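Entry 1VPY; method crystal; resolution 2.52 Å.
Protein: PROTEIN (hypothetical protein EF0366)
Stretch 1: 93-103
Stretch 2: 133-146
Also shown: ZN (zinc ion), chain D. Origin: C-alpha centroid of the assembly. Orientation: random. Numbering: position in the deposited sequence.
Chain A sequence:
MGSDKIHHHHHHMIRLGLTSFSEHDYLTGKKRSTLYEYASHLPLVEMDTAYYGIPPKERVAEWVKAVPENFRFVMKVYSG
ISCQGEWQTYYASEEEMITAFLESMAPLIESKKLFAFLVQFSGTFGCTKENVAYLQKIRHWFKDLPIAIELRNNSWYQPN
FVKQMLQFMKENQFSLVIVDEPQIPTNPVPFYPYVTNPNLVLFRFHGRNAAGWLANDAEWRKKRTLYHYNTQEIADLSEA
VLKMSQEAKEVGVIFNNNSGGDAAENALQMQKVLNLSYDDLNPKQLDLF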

ATOM      1  N   SER A  93     -17.715  18.450  -3.382  1.00 44.35           N
ATOM      2  CA  SER A  93     -16.514  19.021  -2.772  1.00 44.95           C
ATOM      3  C   SER A  93     -15.671  17.915  -2.145  1.00 45.35           C
ATOM      4  O   SER A  93     -16.136  16.780  -1.998  1.00 45.43           O
ATOM      5  CB  SER A  93     -16.875  20.084  -1.723  1.00 44.99           C
ATOM      6  OG  SER A  93     -17.620  19.532  -0.650  1.00 45.05           O
ATOM      7  N   GLU A  94     -14.434  18.255  -1.780  1.00 45.84           N
ATOM      8  CA  GLU A  94     -13.501  17.305  -1.170  1.00 46.36           C
ATOM      9  C   GLU A  94     -14.079  16.662   0.090  1.00 46.35           C
ATOM     10  O   GLU A  94     -13.880  15.470   0.325  1.00 46.39           O
ATOM     11  CB  GLU A  94     -12.172  17.993  -0.837  1.00 46.40           C
ATOM     12  CG  GLU A  94     -11.313  18.365  -2.051  1.00 46.96           C
ATOM     13  CD  GLU A  94      -9.989  19.047  -1.680  1.00 47.10           C
ATOM     14  OE1 GLU A  94      -9.859  19.571  -0.546  1.00 47.50           O
ATOM     15  OE2 GLU A  94      -9.073  19.060  -2.535  1.00 48.30           O
ATOM     16  N   GLU A  95     -14.796  17.457   0.883  1.00 46.49           N
ATOM     17  CA  GLU A  95     -15.405  16.991   2.131  1.00 46.75           C
ATOM     18  C   GLU A  95     -16.453  15.905   1.910  1.00 46.76           C
ATOM     19  O   GLU A  95     -16.391  14.847   2.533  1.00 46.71           O
ATOM     20  CB  GLU A  95     -16.004  18.162   2.924  1.00 46.79           C
ATOM     21  CG  GLU A  95     -14.993  19.225   3.355  1.00 47.50           C
ATOM     22  CD  GLU A  95     -13.941  18.724   4.351  1.00 48.93           C
ATOM     23  OE1 GLU A  95     -13.951  17.529   4.732  1.00 49.29           O
ATOM     24  OE2 GLU A  95     -13.087  19.539   4.762  1.00 49.61           O
ATOM     25  N   GLU A  96     -17.407  16.175   1.020  1.00 46.97           N
ATOM     26  CA  GLU A  96     -18.440  15.212   0.642  1.00 47.21           C
ATOM     27  C   GLU A  96     -17.816  13.883   0.204  1.00 47.40           C
ATOM     28  O   GLU A  96     -18.342  12.806   0.505  1.00 47.35           O
ATOM     29  CB  GLU A  96     -19.295  15.799  -0.484  1.00 47.14           C
ATOM     30  CG  GLU A  96     -20.547  15.005  -0.847  1.00 47.32           C
ATOM     31  CD  GLU A  96     -21.487  15.783  -1.770  1.00 47.54           C
ATOM     32  OE1 GLU A  96     -21.994  16.849  -1.349  1.00 47.50           O
ATOM     33  OE2 GLU A  96     -21.721  15.330  -2.917  1.00 47.52           O
HETATM   34  N   MSE A  97     -16.686  13.974  -0.494  1.00 47.49           N
HETATM   35  CA  MSE A  97     -15.962  12.808  -0.987  1.00 48.07           C
HETATM   36  C   MSE A  97     -15.322  11.992   0.144  1.00 47.23           C
HETATM   37  O   MSE A  97     -15.397  10.762   0.147  1.00 47.23           O
HETATM   38  CB  MSE A  97     -14.903  13.236  -2.004  1.00 47.87           C
HETATM   39  CG  MSE A  97     -14.074  12.081  -2.549  1.00 49.22           C
HETATM   40 SE   MSE A  97     -12.612  12.602  -3.746  1.00 51.02          SE
HETATM   41  CE  MSE A  97     -11.609  13.865  -2.532  1.00 50.51           C
ATOM     42  N   ILE A  98     -14.692  12.681   1.092  1.00 46.56           N
ATOM     43  CA  ILE A  98     -14.107  12.026   2.256  1.00 45.96           C
ATOM     44  C   ILE A  98     -15.172  11.329   3.109  1.00 45.83           C
ATOM     45  O   ILE A  98     -14.966  10.193   3.547  1.00 45.92           O
ATOM     46  CB  ILE A  98     -13.244  13.012   3.089  1.00 45.86           C
ATOM     47  CG1 ILE A  98     -11.951  13.341   2.340  1.00 45.42           C
ATOM     48  CG2 ILE A  98     -12.921  12.452   4.472  1.00 45.60           C
ATOM     49  CD1 ILE A  98     -11.051  12.143   2.076  1.00 44.38           C
ATOM     50  N   THR A  99     -16.310  11.997   3.315  1.00 45.36           N
ATOM     51  CA  THR A  99     -17.433  11.431   4.073  1.00 45.07           C
ATOM     52  C   THR A  99     -17.978  10.150   3.441  1.00 44.77           C
ATOM     53  O   THR A  99     -18.297   9.197   4.149  1.00 44.89           O
ATOM     54  CB  THR A  99     -18.606  12.434   4.209  1.00 45.07           C
ATOM     55  OG1 THR A  99     -18.097  13.743   4.470  1.00 45.34           O
ATOM     56  CG2 THR A  99     -19.555  12.019   5.336  1.00 44.85           C
ATOM     57  N   ALA A 100     -18.099  10.144   2.114  1.00 44.32           N
ATOM     58  CA  ALA A 100     -18.598   8.981   1.386  1.00 44.01           C
ATOM     59  C   ALA A 100     -17.654   7.795   1.543  1.00 43.84           C
ATOM     60  O   ALA A 100     -18.094   6.670   1.799  1.00 43.74           O
ATOM     61  CB  ALA A 100     -18.799   9.314  -0.082  1.00 43.92           C
ATOM     62  N   PHE A 101     -16.356   8.061   1.407  1.00 43.71           N
ATOM     63  CA  PHE A 101     -15.337   7.033   1.572  1.00 43.56           C
ATOM     64  C   PHE A 101     -15.347   6.458   2.987  1.00 43.47           C
ATOM     65  O   PHE A 101     -15.441   5.239   3.162  1.00 43.76           O
ATOM     66  CB  PHE A 101     -13.943   7.565   1.200  1.00 43.53           C
ATOM     67  CG  PHE A 101     -12.863   6.515   1.246  1.00 43.40           C
ATOM     68  CD1 PHE A 101     -12.691   5.627   0.189  1.00 42.97           C
ATOM     69  CD2 PHE A 101     -12.019   6.414   2.350  1.00 43.37           C
ATOM     70  CE1 PHE A 101     -11.697   4.648   0.233  1.00 43.72           C
ATOM     71  CE2 PHE A 101     -11.025   5.439   2.405  1.00 43.39           C
ATOM     72  CZ  PHE A 101     -10.862   4.555   1.343  1.00 43.75           C
ATOM     73  N   LEU A 102     -15.272   7.334   3.989  1.00 43.10           N
ATOM     74  CA  LEU A 102     -15.223   6.910   5.388  1.00 42.68           C
ATOM     75  C   LEU A 102     -16.528   6.271   5.857  1.00 42.82           C
ATOM     76  O   LEU A 102     -16.517   5.438   6.774  1.00 42.93           O
ATOM     77  CB  LEU A 102     -14.851   8.080   6.302  1.00 42.38           C
ATOM     78  CG  LEU A 102     -13.450   8.684   6.199  1.00 41.63           C
ATOM     79  CD1 LEU A 102     -13.332   9.859   7.147  1.00 40.81           C
ATOM     80  CD2 LEU A 102     -12.360   7.657   6.493  1.00 41.15           C
ATOM     81  N   GLU A 103     -17.641   6.666   5.236  1.00 42.71           N
ATOM     82  CA  GLU A 103     -18.952   6.085   5.538  1.00 42.95           C
ATOM     83  C   GLU A 103     -19.051   4.659   4.999  1.00 42.96           C
ATOM     84  O   GLU A 103     -19.588   3.772   5.665  1.00 43.07           O
ATOM     85  CB  GLU A 103     -20.102   6.954   4.995  1.00 42.80           C
ATOM     86  N   ALA A 133       1.227  20.445   1.999  1.00 39.31           N
ATOM     87  CA  ALA A 133       0.022  20.944   2.668  1.00 39.12           C
ATOM     88  C   ALA A 133      -1.237  20.147   2.308  1.00 38.99           C
ATOM     89  O   ALA A 133      -2.254  20.248   2.999  1.00 38.98           O
ATOM     90  CB  ALA A 133      -0.181  22.429   2.370  1.00 39.03           C
ATOM     91  N   TYR A 134      -1.171  19.370   1.226  1.00 38.75           N
ATOM     92  CA  TYR A 134      -2.238  18.430   0.892  1.00 38.53           C
ATOM     93  C   TYR A 134      -2.103  17.141   1.695  1.00 38.48           C
ATOM     94  O   TYR A 134      -3.109  16.533   2.062  1.00 38.56           O
ATOM     95  CB  TYR A 134      -2.277  18.113  -0.609  1.00 38.56           C
ATOM     96  CG  TYR A 134      -3.421  17.193  -0.995  1.00 38.33           C
ATOM     97  CD1 TYR A 134      -4.702  17.701  -1.213  1.00 38.51           C
ATOM     98  CD2 TYR A 134      -3.225  15.818  -1.127  1.00 38.04           C
ATOM     99  CE1 TYR A 134      -5.758  16.867  -1.554  1.00 38.26           C
ATOM    100  CE2 TYR A 134      -4.277  14.972  -1.469  1.00 37.91           C
ATOM    101  CZ  TYR A 134      -5.539  15.508  -1.678  1.00 38.49           C
ATOM    102  OH  TYR A 134      -6.585  14.693  -2.015  1.00 38.81           O
ATOM    103  N   LEU A 135      -0.864  16.721   1.954  1.00 38.34           N
ATOM    104  CA  LEU A 135      -0.613  15.543   2.789  1.00 38.16           C
ATOM    105  C   LEU A 135      -1.074  15.788   4.223  1.00 38.32           C
ATOM    106  O   LEU A 135      -1.507  14.863   4.913  1.00 38.29           O
ATOM    107  CB  LEU A 135       0.866  15.142   2.764  1.00 38.01           C
ATOM    108  CG  LEU A 135       1.459  14.572   1.470  1.00 37.50           C
ATOM    109  CD1 LEU A 135       2.908  14.162   1.677  1.00 36.98           C
ATOM    110  CD2 LEU A 135       0.656  13.399   0.952  1.00 37.02           C
ATOM    111  N   GLN A 136      -0.993  17.043   4.657  1.00 38.40           N
ATOM    112  CA  GLN A 136      -1.515  17.439   5.956  1.00 38.53           C
ATOM    113  C   GLN A 136      -3.035  17.353   5.969  1.00 38.75           C
ATOM    114  O   GLN A 136      -3.619  16.913   6.960  1.00 38.75           O
ATOM    115  CB  GLN A 136      -1.022  18.834   6.344  1.00 38.49           C
ATOM    116  CG  GLN A 136       0.477  18.870   6.618  1.00 38.46           C
ATOM    117  CD  GLN A 136       0.999  20.245   6.967  1.00 38.32           C
ATOM    118  OE1 GLN A 136       0.536  21.257   6.439  1.00 39.05           O
ATOM    119  NE2 GLN A 136       1.986  20.287   7.851  1.00 37.65           N
ATOM    120  N   LYS A 137      -3.668  17.744   4.863  1.00 39.02           N
ATOM    121  CA  LYS A 137      -5.119  17.587   4.699  1.00 39.59           C
ATOM    122  C   LYS A 137      -5.540  16.114   4.761  1.00 39.79           C
ATOM    123  O   LYS A 137      -6.582  15.790   5.339  1.00 40.01           O
ATOM    124  CB  LYS A 137      -5.623  18.235   3.398  1.00 39.54           C
ATOM    125  CG  LYS A 137      -5.590  19.772   3.386  1.00 40.05           C
ATOM    126  CD  LYS A 137      -6.554  20.364   2.354  1.00 40.06           C
ATOM    127  CE  LYS A 137      -6.005  20.301   0.930  1.00 40.69           C
ATOM    128  NZ  LYS A 137      -7.096  20.450  -0.082  1.00 40.73           N
ATOM    129  N   ILE A 138      -4.728  15.234   4.169  1.00 39.89           N
ATOM    130  CA  ILE A 138      -4.958  13.789   4.234  1.00 39.98           C
ATOM    131  C   ILE A 138      -4.981  13.318   5.687  1.00 40.24           C
ATOM    132  O   ILE A 138      -5.887  12.586   6.092  1.00 40.14           O
ATOM    133  CB  ILE A 138      -3.872  12.985   3.459  1.00 39.94           C
ATOM    134  CG1 ILE A 138      -3.936  13.263   1.953  1.00 39.36           C
ATOM    135  CG2 ILE A 138      -3.994  11.481   3.743  1.00 39.70           C
ATOM    136  CD1 ILE A 138      -5.121  12.642   1.239  1.00 38.44           C
ATOM    137  N   ARG A 139      -3.982  13.747   6.457  1.00 40.66           N
ATOM    138  CA  ARG A 139      -3.865  13.361   7.865  1.00 41.10           C
ATOM    139  C   ARG A 139      -5.095  13.785   8.661  1.00 41.62           C
ATOM    140  O   ARG A 139      -5.649  12.989   9.420  1.00 41.78           O
ATOM    141  CB  ARG A 139      -2.579  13.926   8.489  1.00 40.93           C
ATOM    142  CG  ARG A 139      -2.415  13.699   9.999  1.00 40.25           C
ATOM    143  CD  ARG A 139      -2.080  12.262  10.348  1.00 39.45           C
ATOM    144  NE  ARG A 139      -3.225  11.371  10.188  1.00 39.42           N
ATOM    145  CZ  ARG A 139      -3.152  10.042  10.158  1.00 39.40           C
ATOM    146  NH1 ARG A 139      -1.983   9.431  10.279  1.00 38.44           N
ATOM    147  NH2 ARG A 139      -4.251   9.317  10.008  1.00 39.85           N
ATOM    148  N   HIS A 140      -5.522  15.031   8.464  1.00 42.23           N
ATOM    149  CA  HIS A 140      -6.716  15.559   9.115  1.00 42.96           C
ATOM    150  C   HIS A 140      -7.968  14.774   8.738  1.00 42.65           C
ATOM    151  O   HIS A 140      -8.713  14.353   9.620  1.00 42.60           O
ATOM    152  CB  HIS A 140      -6.900  17.043   8.800  1.00 43.56           C
ATOM    153  CG  HIS A 140      -8.177  17.614   9.327  1.00 46.46           C
ATOM    154  ND1 HIS A 140      -8.463  17.673  10.674  1.00 49.15           N
ATOM    155  CD2 HIS A 140      -9.246  18.142   8.691  1.00 49.43           C
ATOM    156  CE1 HIS A 140      -9.656  18.213  10.844  1.00 50.95           C
ATOM    157  NE2 HIS A 140     -10.151  18.508   9.655  1.00 55.47           N
ATOM    158  N   TRP A 141      -8.183  14.576   7.435  1.00 42.49           N
ATOM    159  CA  TRP A 141      -9.322  13.804   6.929  1.00 42.30           C
ATOM    160  C   TRP A 141      -9.388  12.403   7.508  1.00 42.38           C
ATOM    161  O   TRP A 141     -10.470  11.850   7.676  1.00 42.33           O
ATOM    162  CB  TRP A 141      -9.276  13.674   5.406  1.00 42.07           C
ATOM    163  CG  TRP A 141      -9.613  14.914   4.654  1.00 41.86           C
ATOM    164  CD1 TRP A 141     -10.372  15.963   5.088  1.00 41.57           C
ATOM    165  CD2 TRP A 141      -9.232  15.223   3.309  1.00 41.78           C
ATOM    166  NE1 TRP A 141     -10.471  16.917   4.103  1.00 41.57           N
ATOM    167  CE2 TRP A 141      -9.784  16.487   2.999  1.00 41.90           C
ATOM    168  CE3 TRP A 141      -8.475  14.556   2.336  1.00 41.25           C
ATOM    169  CZ2 TRP A 141      -9.597  17.101   1.759  1.00 41.80           C
ATOM    170  CZ3 TRP A 141      -8.291  15.163   1.105  1.00 41.41           C
ATOM    171  CH2 TRP A 141      -8.849  16.426   0.826  1.00 41.80           C
ATOM    172  N   PHE A 142      -8.229  11.825   7.794  1.00 42.67           N
ATOM    173  CA  PHE A 142      -8.171  10.449   8.269  1.00 43.04           C
ATOM    174  C   PHE A 142      -7.887  10.312   9.762  1.00 43.47           C
ATOM    175  O   PHE A 142      -7.292   9.325  10.193  1.00 43.69           O
ATOM    176  CB  PHE A 142      -7.196   9.632   7.424  1.00 42.56           C
ATOM    177  CG  PHE A 142      -7.736   9.275   6.070  1.00 42.54           C
ATOM    178  CD1 PHE A 142      -8.528   8.141   5.898  1.00 42.17           C
ATOM    179  CD2 PHE A 142      -7.471  10.082   4.964  1.00 41.98           C
ATOM    180  CE1 PHE A 142      -9.035   7.812   4.638  1.00 41.81           C
ATOM    181  CE2 PHE A 142      -7.975   9.759   3.709  1.00 40.93           C
ATOM    182  CZ  PHE A 142      -8.757   8.625   3.546  1.00 41.23           C
ATOM    183  N   LYS A 143      -8.328  11.305  10.536  1.00 43.92           N
ATOM    184  CA  LYS A 143      -8.311  11.259  12.000  1.00 44.16           C
ATOM    185  C   LYS A 143      -7.121  10.467  12.530  1.00 44.24           C
ATOM    186  O   LYS A 143      -5.974  10.851  12.303  1.00 44.62           O
ATOM    187  CB  LYS A 143      -9.639  10.697  12.535  1.00 44.35           C
ATOM    188  N   ASP A 144      -7.390   9.355  13.211  1.00 44.18           N
ATOM    189  CA  ASP A 144      -6.328   8.536  13.795  1.00 43.95           C
ATOM    190  C   ASP A 144      -6.214   7.184  13.098  1.00 43.41           C
ATOM    191  O   ASP A 144      -5.811   6.189  13.705  1.00 43.61           O
ATOM    192  CB  ASP A 144      -6.568   8.356  15.294  1.00 44.29           C
ATOM    193  CG  ASP A 144      -6.601   9.677  16.039  1.00 45.45           C
ATOM    194  OD1 ASP A 144      -5.516  10.269  16.258  1.00 46.44           O
ATOM    195  OD2 ASP A 144      -7.717  10.120  16.405  1.00 46.72           O
ATOM    196  N   LEU A 145      -6.552   7.167  11.810  1.00 42.65           N
ATOM    197  CA  LEU A 145      -6.573   5.948  11.008  1.00 41.75           C
ATOM    198  C   LEU A 145      -5.197   5.667  10.399  1.00 41.34           C
ATOM    199  O   LEU A 145      -4.471   6.610  10.059  1.00 41.52           O
ATOM    200  CB  LEU A 145      -7.642   6.052   9.911  1.00 41.46           C
ATOM    201  CG  LEU A 145      -9.093   6.104  10.397  1.00 40.99           C
ATOM    202  CD1 LEU A 145     -10.027   6.438   9.261  1.00 39.31           C
ATOM    203  CD2 LEU A 145      -9.501   4.791  11.072  1.00 41.10           C
ATOM    204  N   PRO A 146      -4.834   4.373  10.263  1.00 40.63           N
ATOM    205  CA  PRO A 146      -3.524   3.999   9.721  1.00 39.90           C
ATOM    206  C   PRO A 146      -3.420   4.290   8.222  1.00 39.34           C
ATOM    207  O   PRO A 146      -4.147   3.699   7.424  1.00 39.39           O
ATOM    208  CB  PRO A 146      -3.454   2.493   9.988  1.00 40.00           C
ATOM    209  CG  PRO A 146      -4.885   2.050  10.030  1.00 40.16           C
ATOM    210  CD  PRO A 146      -5.648   3.190  10.617  1.00 40.43           C
TER
HETATM  211 ZN    ZN D 280     -11.999  18.665   8.727  1.00 71.95          ZN

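Two helices, 94-103 and 133-141, run in broadly the same direction and cross at -45°, their axes approaching no closer than 11.8 Å. That separation leaves room for large side chains between the backbones, and the Trp141 indole is the largest side chain to enter it. It gives the contact more area than any other residue, and its CA lies 6.9 Å from the CA of Ile98, the nearest register point.

Ile98 is the bump that meets the indole. With chi1 and chi2 both m, it lays CG1 over one face of the ring, 3.4 Å from Trp141 CD2 and 3.7 Å from the centroid of the five-membered ring, a CH-pi contact only 22° off the normal. Ile98 CD1 reaches Phe142 CE2 at 4.2 Å.

One turn further along, Leu102 fits where the second helix ends. Leu102 CD1 sits 3.5 Å from Trp141 O, while Leu102 CD2 packs 3.8 Å from both Phe142 CE1 and Leu145 CD1. Phe142 and Leu145 are the ends of a type II' turn, and both side chains meet the leucine tip. Arg139 NH2 braces this turn by hydrogen bonding to Phe142 O (3.0 Å) and Leu145 O (2.7 Å). Phe101 adds a further apolar contact, its CE2 lying 3.8 Å from Phe142 CE1, at the edge of the Phe142 ring.

Toward the start of the first helix the chemistry becomes polar. Glu94, extended with chi2 t, places OE1 2.9 Å from Lys137 NZ in a hydrogen-bonded salt bridge, and the same oxygen, Glu94 OE1, lies at the indole edge, 3.4 Å from Trp141 CZ2. The aromatic ring thus has aliphatic carbon over one face and a carboxylate at its rim. Beside the contact, His140 NE2 binds the zinc ion at 2.1 Å.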